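Long-range contacts in uncharacterized protein Atu1735 (Agrobacterium tumefaciens, PDB 2PPX), which is of unknown function but, as a helix-turn-helix protein of the XRE-family type, probably binds DNA as a transcriptional regulator: residues L44-E48 with L60-E64; F49-I55 with Y77-I81. All coordinates share one frame; numbering follows the deposited sequence. Where two conformers were deposited one is given.

Contact 1: L44-E48 with L60-E64. With SO4 (sulfate ion), chain C.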
loop_
_atom_site.group_PDB
_atom_site.type_symbol
_atom_site.label_atom_id
_atom_site.label_comp_id
_atom_site.label_asym_id
_atom_site.label_seq_id
_atom_site.Cartn_x
_atom_site.Cartn_y
_atom_site.Cartn_z
ATOM N N LEU A 44 20.394 -14.204 2.395
ATOM C CA LEU A 44 19.155 -14.792 1.917
ATOM C C LEU A 44 18.928 -14.388 0.485
ATOM O O LEU A 44 19.203 -13.249 0.099
ATOM C CB LEU A 44 17.959 -14.347 2.772
ATOM C CG LEU A 44 18.082 -14.812 4.233
ATOM C CD1 LEU A 44 16.935 -14.235 5.047
ATOM C CD2 LEU A 44 18.171 -16.357 4.379
ATOM N N THR A 45 18.428 -15.321 -0.318
ATOM C CA THR A 45 17.981 -14.960 -1.654
ATOM C C THR A 45 16.686 -14.146 -1.545
ATOM O O THR A 45 16.061 -14.065 -0.471
ATOM C CB THR A 45 17.690 -16.214 -2.516
ATOM O OG1 THR A 45 16.546 -16.876 -1.980
ATOM C CG2 THR A 45 18.890 -17.188 -2.563
ATOM N N GLN A 46 16.266 -13.544 -2.651
ATOM C CA GLN A 46 15.001 -12.802 -2.655
ATOM C C GLN A 46 13.822 -13.697 -2.263
ATOM O O GLN A 46 12.966 -13.294 -1.464
ATOM C CB GLN A 46 14.748 -12.137 -4.006
ATOM C CG GLN A 46 15.797 -11.012 -4.348
ATOM C CD GLN A 46 15.481 -10.342 -5.682
ATOM O OE1 GLN A 46 15.031 -11.001 -6.607
ATOM N NE2 GLN A 46 15.696 -9.030 -5.776
ATOM N N GLU A 47 13.800 -14.913 -2.801
ATOM C CA GLU A 47 12.776 -15.924 -2.519
ATOM C C GLU A 47 12.705 -16.271 -1.040
ATOM O O GLU A 47 11.639 -16.339 -0.435
ATOM C CB GLU A 47 13.093 -17.214 -3.305
ATOM C CG GLU A 47 12.874 -17.116 -4.811
ATOM C CD GLU A 47 13.951 -16.332 -5.587
ATOM O OE1 GLU A 47 13.700 -16.161 -6.803
ATOM O OE2 GLU A 47 15.011 -15.898 -5.030
ATOM N N GLU A 48 13.877 -16.528 -0.467
ATOM C CA GLU A 48 13.977 -16.880 0.944
ATOM C C GLU A 48 13.508 -15.746 1.865
ATOM O O GLU A 48 12.772 -15.979 2.833
ATOM C CB GLU A 48 15.410 -17.285 1.303
ATOM C CG GLU A 48 15.847 -18.588 0.642
ATOM C CD GLU A 48 17.326 -18.895 0.825
ATOM O OE1 GLU A 48 18.156 -17.972 0.912
ATOM O OE2 GLU A 48 17.664 -20.088 0.882
ATOM N N LEU A 60 9.129 -6.806 -3.042
ATOM C CA LEU A 60 10.521 -6.877 -2.588
ATOM C C LEU A 60 11.420 -6.435 -3.758
ATOM O O LEU A 60 12.292 -5.588 -3.585
ATOM C CB LEU A 60 10.883 -8.311 -2.132
ATOM C CG LEU A 60 12.307 -8.574 -1.586
ATOM C CD1 LEU A 60 12.314 -9.827 -0.664
ATOM C CD2 LEU A 60 13.241 -8.833 -2.745
ATOM N N ARG A 61 11.188 -7.013 -4.940
ATOM C CA ARG A 61 12.001 -6.693 -6.111
ATOM C C ARG A 61 11.837 -5.209 -6.484
ATOM O O ARG A 61 12.827 -4.548 -6.804
ATOM C CB ARG A 61 11.655 -7.622 -7.294
ATOM C CG ARG A 61 12.257 -9.030 -7.091
ATOM C CD ARG A 61 11.635 -10.043 -8.034
ATOM N NE ARG A 61 12.332 -11.317 -7.900
ATOM C CZ ARG A 61 11.873 -12.484 -8.350
ATOM N NH1 ARG A 61 10.686 -12.559 -8.953
ATOM N NH2 ARG A 61 12.606 -13.582 -8.183
ATOM N N ASP A 62 10.604 -4.691 -6.403
ATOM C CA ASP A 62 10.414 -3.260 -6.685
ATOM C C ASP A 62 11.241 -2.403 -5.725
ATOM O O ASP A 62 11.860 -1.433 -6.157
ATOM C CB ASP A 62 8.960 -2.816 -6.573
ATOM C CG ASP A 62 8.107 -3.237 -7.748
ATOM O OD1 ASP A 62 8.634 -3.483 -8.876
ATOM O OD2 ASP A 62 6.853 -3.246 -7.546
ATOM N N TRP A 63 11.214 -2.730 -4.439
ATOM C CA TRP A 63 11.948 -1.952 -3.453
ATOM C C TRP A 63 13.470 -2.010 -3.740
ATOM O O TRP A 63 14.159 -0.969 -3.732
ATOM C CB TRP A 63 11.637 -2.391 -2.017
ATOM C CG TRP A 63 10.208 -2.221 -1.580
ATOM C CD1 TRP A 63 9.213 -1.494 -2.211
ATOM C CD2 TRP A 63 9.599 -2.823 -0.433
ATOM N NE1 TRP A 63 8.046 -1.619 -1.507
ATOM C CE2 TRP A 63 8.256 -2.393 -0.401
ATOM C CE3 TRP A 63 10.076 -3.646 0.593
ATOM C CZ2 TRP A 63 7.359 -2.801 0.598
ATOM C CZ3 TRP A 63 9.195 -4.031 1.600
ATOM C CH2 TRP A 63 7.842 -3.618 1.576
ATOM N N GLU A 64 13.968 -3.216 -4.034
ATOM C CA GLU A 64 15.413 -3.424 -4.283
ATOM C C GLU A 64 15.904 -2.741 -5.560
ATOM O O GLU A 64 17.055 -2.272 -5.615
ATOM C CB GLU A 64 15.755 -4.919 -4.269
ATOM C CG GLU A 64 15.649 -5.522 -2.871
ATOM C CD GLU A 64 16.345 -6.890 -2.771
ATOM O OE1 GLU A 64 16.863 -7.394 -3.804
ATOM O OE2 GLU A 64 16.347 -7.462 -1.661
HETATM S S SO4 C . 9.504 -15.886 -9.908
HETATM O O1 SO4 C . 10.939 -15.773 -9.627
HETATM O O2 SO4 C . 8.879 -16.784 -8.933
HETATM O O3 SO4 C . 8.851 -14.583 -9.833
HETATM O O4 SO4 C . 9.313 -16.393 -11.262
HETATM O O HOH W 1 15.191 -13.946 -7.191
#

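Contact 2: F49-I55 with Y77-I81. With SO4 (sulfate ion), chain G; SO4 (sulfate ion), chain E.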
loop_
_atom_site.group_PDB
_atom_site.type_symbol
_atom_site.label_atom_id
_atom_site.label_comp_id
_atom_site.label_asym_id
_atom_site.label_seq_id
_atom_site.Cartn_x
_atom_site.Cartn_y
_atom_site.Cartn_z
ATOM N N PHE A 49 13.968 -14.529 1.572
ATOM C CA PHE A 49 13.631 -13.360 2.369
ATOM C C PHE A 49 12.126 -13.105 2.276
ATOM O O PHE A 49 11.463 -12.889 3.299
ATOM C CB PHE A 49 14.453 -12.120 1.907
ATOM C CG PHE A 49 14.394 -10.942 2.884
ATOM C CD1 PHE A 49 13.340 -10.027 2.812
ATOM C CD2 PHE A 49 15.370 -10.784 3.868
ATOM C CE1 PHE A 49 13.257 -8.953 3.701
ATOM C CE2 PHE A 49 15.322 -9.724 4.759
ATOM C CZ PHE A 49 14.245 -8.793 4.665
ATOM N N SER A 50 11.583 -13.160 1.050
ATOM C CA SER A 50 10.144 -13.041 0.809
ATOM C C SER A 50 9.316 -14.026 1.641
ATOM O O SER A 50 8.374 -13.618 2.322
ATOM C CB SER A 50 9.817 -13.161 -0.695
ATOM O OG SER A 50 8.413 -13.252 -0.922
ATOM N N ALA A 51 9.700 -15.301 1.650
ATOM C CA ALA A 51 8.947 -16.312 2.389
ATOM C C ALA A 51 9.158 -16.177 3.907
ATOM O O ALA A 51 8.207 -16.300 4.677
ATOM C CB ALA A 51 9.319 -17.744 1.929
ATOM N N ARG A 52 10.383 -15.914 4.335
ATOM C CA ARG A 52 10.670 -15.819 5.769
ATOM C C ARG A 52 9.967 -14.620 6.440
ATOM O O ARG A 52 9.464 -14.731 7.574
ATOM C CB ARG A 52 12.175 -15.755 6.003
ATOM C CG ARG A 52 12.581 -15.849 7.446
ATOM C CD ARG A 52 14.084 -16.026 7.560
ATOM N NE ARG A 52 14.496 -17.329 7.040
ATOM C CZ ARG A 52 15.739 -17.808 7.097
ATOM N NH1 ARG A 52 16.711 -17.102 7.658
ATOM N NH2 ARG A 52 16.007 -18.995 6.583
ATOM N N TYR A 53 9.907 -13.502 5.725
ATOM C CA TYR A 53 9.388 -12.251 6.294
ATOM C C TYR A 53 8.042 -11.772 5.755
ATOM O O TYR A 53 7.597 -10.680 6.107
ATOM C CB TYR A 53 10.465 -11.141 6.220
ATOM C CG TYR A 53 11.667 -11.526 7.047
ATOM C CD1 TYR A 53 11.575 -11.625 8.443
ATOM C CD2 TYR A 53 12.887 -11.838 6.441
ATOM C CE1 TYR A 53 12.677 -12.012 9.215
ATOM C CE2 TYR A 53 14.016 -12.206 7.212
ATOM C CZ TYR A 53 13.878 -12.306 8.597
ATOM O OH TYR A 53 14.925 -12.687 9.383
ATOM N N HIS A 54 7.390 -12.609 4.940
ATOM C CA HIS A 54 6.045 -12.351 4.409
ATOM C C HIS A 54 5.947 -11.042 3.630
ATOM O O HIS A 54 5.016 -10.250 3.813
ATOM C CB HIS A 54 4.992 -12.430 5.519
ATOM C CG HIS A 54 4.985 -13.745 6.250
ATOM N ND1 HIS A 54 3.828 -14.366 6.645
ATOM C CD2 HIS A 54 5.992 -14.579 6.594
ATOM C CE1 HIS A 54 4.118 -15.511 7.240
ATOM N NE2 HIS A 54 5.426 -15.666 7.223
ATOM N N ILE A 55 6.933 -10.812 2.775
ATOM C CA ILE A 55 6.904 -9.660 1.861
ATOM C C ILE A 55 6.759 -10.230 0.441
ATOM O O ILE A 55 7.604 -10.986 -0.003
ATOM C CB ILE A 55 8.158 -8.820 1.981
ATOM C CG1 ILE A 55 8.278 -8.239 3.423
ATOM C CG2 ILE A 55 8.183 -7.681 0.920
ATOM C CD1 ILE A 55 9.647 -7.761 3.745
ATOM N N TYR A 77 8.742 -2.103 9.924
ATOM C CA TYR A 77 8.907 -3.569 9.923
ATOM C C TYR A 77 10.340 -3.994 9.532
ATOM O O TYR A 77 10.922 -4.875 10.149
ATOM C CB TYR A 77 7.860 -4.186 8.975
ATOM C CG TYR A 77 7.922 -5.705 8.888
ATOM C CD1 TYR A 77 8.153 -6.488 10.024
ATOM C CD2 TYR A 77 7.714 -6.347 7.671
ATOM C CE1 TYR A 77 8.212 -7.862 9.933
ATOM C CE2 TYR A 77 7.758 -7.723 7.564
ATOM C CZ TYR A 77 8.000 -8.474 8.688
ATOM O OH TYR A 77 8.072 -9.838 8.580
ATOM N N LEU A 78 10.877 -3.387 8.482
ATOM C CA LEU A 78 12.253 -3.628 8.034
ATOM C C LEU A 78 13.272 -3.284 9.083
ATOM O O LEU A 78 14.284 -3.972 9.219
ATOM C CB LEU A 78 12.568 -2.822 6.751
ATOM C CG LEU A 78 11.841 -3.386 5.534
ATOM C CD1 LEU A 78 11.939 -2.485 4.317
ATOM C CD2 LEU A 78 12.333 -4.846 5.215
ATOM N N LYS A 79 13.015 -2.227 9.840
ATOM C CA LYS A 79 13.881 -1.923 10.974
ATOM C C LYS A 79 13.859 -3.024 12.050
ATOM O O LYS A 79 14.903 -3.372 12.626
ATOM C CB LYS A 79 13.548 -0.553 11.560
ATOM C CG LYS A 79 14.324 -0.279 12.860
ATOM C CD LYS A 79 14.964 1.092 12.829
ATOM C CE LYS A 79 15.998 1.244 13.950
ATOM N NZ LYS A 79 15.694 2.495 14.693
ATOM N N ILE A 80 12.687 -3.620 12.307
ATOM C CA ILE A 80 12.614 -4.688 13.304
ATOM C C ILE A 80 13.346 -5.917 12.823
ATOM O O ILE A 80 14.054 -6.566 13.603
ATOM C CB ILE A 80 11.146 -5.112 13.654
ATOM C CG1 ILE A 80 10.298 -3.889 13.997
ATOM C CG2 ILE A 80 11.175 -6.128 14.796
ATOM C CD1 ILE A 80 10.853 -3.057 15.093
ATOM N N ILE A 81 13.166 -6.242 11.549
ATOM C CA ILE A 81 13.889 -7.368 10.937
ATOM C C ILE A 81 15.401 -7.157 11.120
ATOM O O ILE A 81 16.118 -8.048 11.580
ATOM C CB ILE A 81 13.557 -7.519 9.417
ATOM C CG1 ILE A 81 12.088 -7.906 9.215
ATOM C CG2 ILE A 81 14.518 -8.538 8.744
ATOM C CD1 ILE A 81 11.630 -7.839 7.769
HETATM S S SO4 G . 19.454 -19.534 7.707
HETATM O O1 SO4 G . 19.247 -20.194 6.414
HETATM O O2 SO4 G . 19.486 -18.083 7.543
HETATM O O3 SO4 G . 18.380 -19.905 8.629
HETATM O O4 SO4 G . 20.719 -19.969 8.294
HETATM S S SO4 E . -0.367 -14.141 5.442
HETATM O O1 SO4 E . -0.581 -13.102 6.458
HETATM O O2 SO4 E . -1.090 -13.789 4.222
HETATM O O3 SO4 E . 1.044 -14.311 5.094
HETATM O O4 SO4 E . -0.861 -15.402 5.985
#

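Contact 1: L44-E48 with L60-E64
Gln46, on the first turn of helix 46-53, faces Leu60 of helix 57-64 with their CA atoms 7.4 Å apart, the nearest backbone approach between the segments. The Gln46 chain, extended beyond CG, lays its CB and CG against Leu60 CD2 and carries the amide between Arg61 and Glu64. Gln46 NE2 donates to Glu64 OE1 at 2.8 Å, in the amide's own plane but reaching the carboxylate from above its plane. Glu64 is held from its other oxygen by a salt bridge to Arg39 of helix 34-41. Arg61 NE donates to Gln46 OE1 at 3.0 Å, the oxygen in the guanidinium plane, so the amide is gripped at both ends and its rotation fixed. In one of its two conformers, Glu47 bends at chi2 (75°) and puts OE1 3.1 Å from Arg61 NH2, a tentative salt bridge. A water joins Gln46 OE1 to Arg61 NH2 and, in that conformer, to Glu47 OE1. Arg61 NH1 donates to sulfate O3 at 2.9 Å, and Arg61 NH2 to sulfate O1. Thr45 and Glu48 form a capping box starting helix 46-53. This polar bracing joins the helix-turn-helix pair, where, as in phage repressors of this fold, a glutamine opens the first helix.

Contact 2: F49-I55 with Y77-I81
The C-terminal end of the first helix of the helix-turn-helix, with the turn that follows, packs here on helix 72-83 in the hydrophobic core of the domain. Tyr53 and Ile81 come nearest, CA to CA 8.1 Å, while the axes of segments 49-53 and 77-81 run at 96° to each other and pass 13.0 Å apart, a gap bridged by large side chains. Ile81 CG2 sits over one face of the Tyr53 ring in a CH-pi contact, 3.9 Å from the centroid, and Ile81 CD1 reaches Tyr53 CG at 3.8 Å. Arg52 CG covers the opposite face, so the ring is sandwiched. Tyr77, whose chi1 of -180° sets CG opposite its N, brings its OH to Tyr53 O and donates at 2.7 Å, tilted 30° from the carbonyl plane. This bond gives the carbonyl of the buried Tyr53 a partner just before His54, whose positive phi turns the chain out of the helix. Ile55 CG1 lies at the edge of the Tyr77 ring, and Ile55 CD1 meets Leu78 CD2 at 4.2 Å. Phe49 CZ lies 4.1 Å from Ile81 CG2, and Leu78 CD2 sits at the Phe49 ring edge. Around this contact, helix 34-41 packs on Phe49 and Leu78, helix 57-64 covers Ile55 through Leu60 and Trp63, and Pro85 O, starting helix 85-92, accepts from Tyr53 OH.

Both contacts use helix 46-53, contact 1 its N-terminal turn and contact 2 its C-terminal end, so this one helix is tied to helix 57-64 and to helix 72-83. Contact 1 is partly buried and chiefly polar: amide, carboxylate and guanidinium groups carry it, with a water and a sulfate at its outer side. The touching residues of contact 2 are all buried, Tyr77 partly against a third subunit, and its groups are aromatic and aliphatic, with a single hydrogen bond across it. Their centres are 10 Å apart and they meet directly where Leu60 CD1 packs on Phe49 CD1 at 3.6 Å and Trp63 on Ile55, which continues the apolar side of contact 1 into the core.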